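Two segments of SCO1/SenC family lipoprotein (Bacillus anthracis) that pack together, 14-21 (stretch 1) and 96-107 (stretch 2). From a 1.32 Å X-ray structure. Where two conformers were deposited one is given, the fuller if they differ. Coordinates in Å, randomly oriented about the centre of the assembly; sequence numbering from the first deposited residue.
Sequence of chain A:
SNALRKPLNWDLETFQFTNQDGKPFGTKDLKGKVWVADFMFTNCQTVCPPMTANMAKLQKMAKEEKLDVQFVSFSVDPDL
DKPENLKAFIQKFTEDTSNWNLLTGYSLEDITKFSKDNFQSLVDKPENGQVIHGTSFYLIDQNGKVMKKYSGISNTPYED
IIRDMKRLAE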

# COMPACT_ATOMS: atom_id res chain seq x y z
N THR A 14 2.94 -14.53 4.43
CA THR A 14 3.14 -13.89 5.72
C THR A 14 4.45 -13.11 5.68
O THR A 14 5.47 -13.62 5.23
N PHE A 15 4.41 -11.86 6.13
CA PHE A 15 5.59 -11.00 6.12
C PHE A 15 5.68 -10.14 7.37
O PHE A 15 4.68 -9.83 8.02
N GLN A 16 6.91 -9.76 7.71
CA GLN A 16 7.18 -8.85 8.81
C GLN A 16 8.26 -7.89 8.36
O GLN A 16 9.42 -8.27 8.22
N PHE A 17 7.88 -6.64 8.11
CA PHE A 17 8.82 -5.64 7.64
C PHE A 17 8.97 -4.58 8.72
O PHE A 17 8.60 -4.82 9.87
N THR A 18 9.53 -3.42 8.38
CA THR A 18 9.74 -2.35 9.34
C THR A 18 9.01 -1.09 8.87
O THR A 18 9.09 -0.74 7.69
N ASN A 19 8.31 -0.41 9.78
CA ASN A 19 7.58 0.80 9.41
C ASN A 19 8.39 2.09 9.56
O ASN A 19 9.59 2.05 9.87
N GLN A 20 7.73 3.22 9.37
CA GLN A 20 8.39 4.51 9.32
C GLN A 20 8.86 4.97 10.70
O GLN A 20 9.56 5.96 10.81
N ASP A 21 8.47 4.23 11.73
CA ASP A 21 8.94 4.46 13.09
C ASP A 21 9.99 3.43 13.52
O ASP A 21 10.39 3.41 14.69
N ASP A 96 -2.50 12.06 9.61
CA ASP A 96 -2.97 10.86 10.27
C ASP A 96 -2.19 9.64 9.79
O ASP A 96 -2.34 9.20 8.66
N THR A 97 -1.34 9.10 10.66
CA THR A 97 -0.68 7.84 10.35
C THR A 97 -1.03 6.74 11.36
O THR A 97 -0.39 5.69 11.40
N SER A 98 -2.07 6.98 12.15
CA SER A 98 -2.53 5.96 13.09
C SER A 98 -2.88 4.66 12.36
O SER A 98 -2.73 3.57 12.91
N ASN A 99 -3.36 4.77 11.13
CA ASN A 99 -3.72 3.60 10.33
C ASN A 99 -2.98 3.57 8.99
O ASN A 99 -3.50 3.04 8.02
N TRP A 100 -1.79 4.15 8.93
CA TRP A 100 -1.03 4.13 7.68
C TRP A 100 0.43 3.82 8.00
O TRP A 100 1.10 4.60 8.68
N ASN A 101 0.89 2.67 7.53
CA ASN A 101 2.27 2.25 7.73
C ASN A 101 2.99 2.14 6.41
O ASN A 101 2.48 1.55 5.46
N LEU A 102 4.16 2.77 6.34
CA LEU A 102 5.02 2.70 5.15
C LEU A 102 6.18 1.79 5.53
O LEU A 102 6.78 1.96 6.59
N LEU A 103 6.47 0.81 4.68
CA LEU A 103 7.33 -0.30 5.05
C LEU A 103 8.62 -0.36 4.24
O LEU A 103 8.68 0.03 3.07
N THR A 104 9.66 -0.89 4.88
CA THR A 104 10.97 -1.02 4.28
C THR A 104 11.78 -2.00 5.13
O THR A 104 11.20 -2.75 5.93
N GLY A 105 13.10 -2.01 4.95
CA GLY A 105 13.99 -2.77 5.81
C GLY A 105 14.50 -4.07 5.21
O GLY A 105 15.39 -4.70 5.76
N TYR A 106 13.95 -4.42 4.06
CA TYR A 106 14.26 -5.64 3.33
C TYR A 106 15.17 -5.28 2.15
O TYR A 106 15.44 -4.12 1.90
N SER A 107 15.67 -6.29 1.44
CA SER A 107 16.50 -6.02 0.27
C SER A 107 15.65 -5.71 -0.97
O SER A 107 14.45 -5.99 -1.02

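A side-chain amide can supply the donor and acceptor that a strand edge would otherwise offer, and the packing of these two segments is a compact example. Backbone pairing between them is confined to one antiparallel bridge, in which Thr18 N donates to Thr104 O (3.0 Å) and Thr104 N to Thr18 O (2.9 Å). Beyond it the side chain of Gln20, the residue most covered by the other segment, takes over. Its CA-to-CB bond points sideways, but with chi1 at p and chi2 near -94° the amide end comes nearer to stretch 2 and lies along its backbone. There Gln20 OE1 accepts from Leu102 N at 2.8 Å while Gln20 NE2 donates to Trp100 O at 3.1 Å, both almost linear, so one amide satisfies a donor and an acceptor of the strand. Asn19, also p, adds a side-chain pair: its ND2 donates to OD1 of Asn101 (m) at 2.9 Å. Asn19 OD1 in turn accepts from Asp21 N, 2.9 Å away, a bond within its own segment.

The residues before Thr18 make the apolar part of the contact. Phe17 (m) points toward stretch 2 and packs chiefly against Leu103 and Tyr106, with its CB also 3.7 Å from Thr104 O. Leu103, with chi1 m and chi2 t, sets its CB 4.1 Å from Phe17 CB and brings CD1 to the edge of the Phe17 ring; the same methyl carbon, CD1, lies 3.9 Å from Phe15 CE1, also at a ring edge, so one leucine joins two aromatics. Its other methyl carbon, CD2, reaches Asn19 CB at 3.8 Å. Tyr106, chi1 38°, turns its edge to the face of Phe17, with Tyr106 CE1 3.4 Å from Phe17 CD2 and the ring planes at 64°. Its hydroxyl is hydrogen-bonded elsewhere in the structure.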

# COMPACT_ATOMS: atom_id res chain seq x y z
CB THR A 14 3.17 -14.93 6.83
OG1 THR A 14 1.92 -15.63 6.85
CG2 THR A 14 3.40 -14.29 8.19
CB PHE A 15 5.60 -10.10 4.88
CG PHE A 15 4.48 -9.10 4.85
CD1 PHE A 15 4.67 -7.81 5.31
CD2 PHE A 15 3.24 -9.45 4.33
CE1 PHE A 15 3.65 -6.89 5.28
CE2 PHE A 15 2.21 -8.53 4.31
CZ PHE A 15 2.42 -7.24 4.78
CB GLN A 16 7.65 -9.62 10.04
CG GLN A 16 7.99 -8.74 11.23
CD GLN A 16 8.56 -9.54 12.39
OE1 GLN A 16 8.12 -10.67 12.66
NE2 GLN A 16 9.55 -8.98 13.06
CB PHE A 17 8.36 -5.03 6.31
CG PHE A 17 8.24 -6.03 5.17
CD1 PHE A 17 9.01 -7.18 5.13
CD2 PHE A 17 7.33 -5.81 4.14
CE1 PHE A 17 8.89 -8.09 4.07
CE2 PHE A 17 7.21 -6.70 3.08
CZ PHE A 17 7.98 -7.84 3.05
CB THR A 18 11.24 -2.05 9.51
OG1 THR A 18 11.92 -3.24 9.94
CG2 THR A 18 11.46 -0.95 10.53
CB ASN A 19 6.23 0.88 10.13
CG ASN A 19 6.36 1.21 11.61
OD1 ASN A 19 7.44 1.53 12.11
ND2 ASN A 19 5.25 1.14 12.31
CB GLN A 20 7.48 5.56 8.68
CG GLN A 20 6.25 5.97 9.50
CD GLN A 20 5.01 5.18 9.14
OE1 GLN A 20 5.08 4.04 8.71
NE2 GLN A 20 3.84 5.79 9.33
CB ASP A 21 7.77 4.46 14.07
CG ASP A 21 6.82 5.63 13.85
OD1 ASP A 21 7.30 6.73 13.49
OD2 ASP A 21 5.60 5.45 14.03
CB ASP A 96 -4.47 10.68 9.99
CG ASP A 96 -5.08 9.51 10.75
OD1 ASP A 96 -4.39 8.90 11.59
OD2 ASP A 96 -6.27 9.22 10.51
CB THR A 97 0.85 7.99 10.22
OG1 THR A 97 1.38 8.58 11.41
CG2 THR A 97 1.19 8.87 9.03
CB SER A 98 -3.73 6.45 13.90
OG SER A 98 -4.85 6.65 13.07
CB ASN A 99 -5.23 3.53 10.09
CG ASN A 99 -5.74 4.67 9.22
OD1 ASN A 99 -5.13 5.74 9.16
ND2 ASN A 99 -6.85 4.45 8.54
CB TRP A 100 -1.12 5.48 6.96
CG TRP A 100 -0.69 5.49 5.50
CD1 TRP A 100 0.09 4.58 4.84
CD2 TRP A 100 -1.03 6.49 4.55
NE1 TRP A 100 0.26 4.96 3.53
CE2 TRP A 100 -0.43 6.13 3.33
CE3 TRP A 100 -1.79 7.66 4.61
CZ2 TRP A 100 -0.56 6.91 2.18
CZ3 TRP A 100 -1.93 8.42 3.46
CH2 TRP A 100 -1.31 8.04 2.26
CB ASN A 101 2.31 0.91 8.48
CG ASN A 101 1.94 1.07 9.92
OD1 ASN A 101 2.80 1.34 10.76
ND2 ASN A 101 0.65 0.93 10.23
CB LEU A 102 5.51 4.09 4.74
CG LEU A 102 4.40 5.06 4.32
CD1 LEU A 102 3.79 5.80 5.52
CD2 LEU A 102 4.95 6.05 3.33
CB LEU A 103 6.56 -1.63 4.92
CG LEU A 103 5.24 -1.71 5.69
CD1 LEU A 103 4.60 -3.09 5.53
CD2 LEU A 103 5.44 -1.39 7.16
CB THR A 104 11.66 0.35 4.17
OG1 THR A 104 12.83 0.22 3.35
CG2 THR A 104 12.04 0.91 5.53
CB TYR A 106 12.95 -6.25 2.83
CG TYR A 106 11.94 -5.23 2.37
CD1 TYR A 106 10.80 -4.96 3.12
CD2 TYR A 106 12.13 -4.52 1.19
CE1 TYR A 106 9.88 -4.02 2.70
CE2 TYR A 106 11.22 -3.57 0.77
CZ TYR A 106 10.09 -3.33 1.52
OH TYR A 106 9.17 -2.41 1.10
CB SER A 107 17.41 -7.22 -0.03
OG SER A 107 16.64 -8.31 -0.50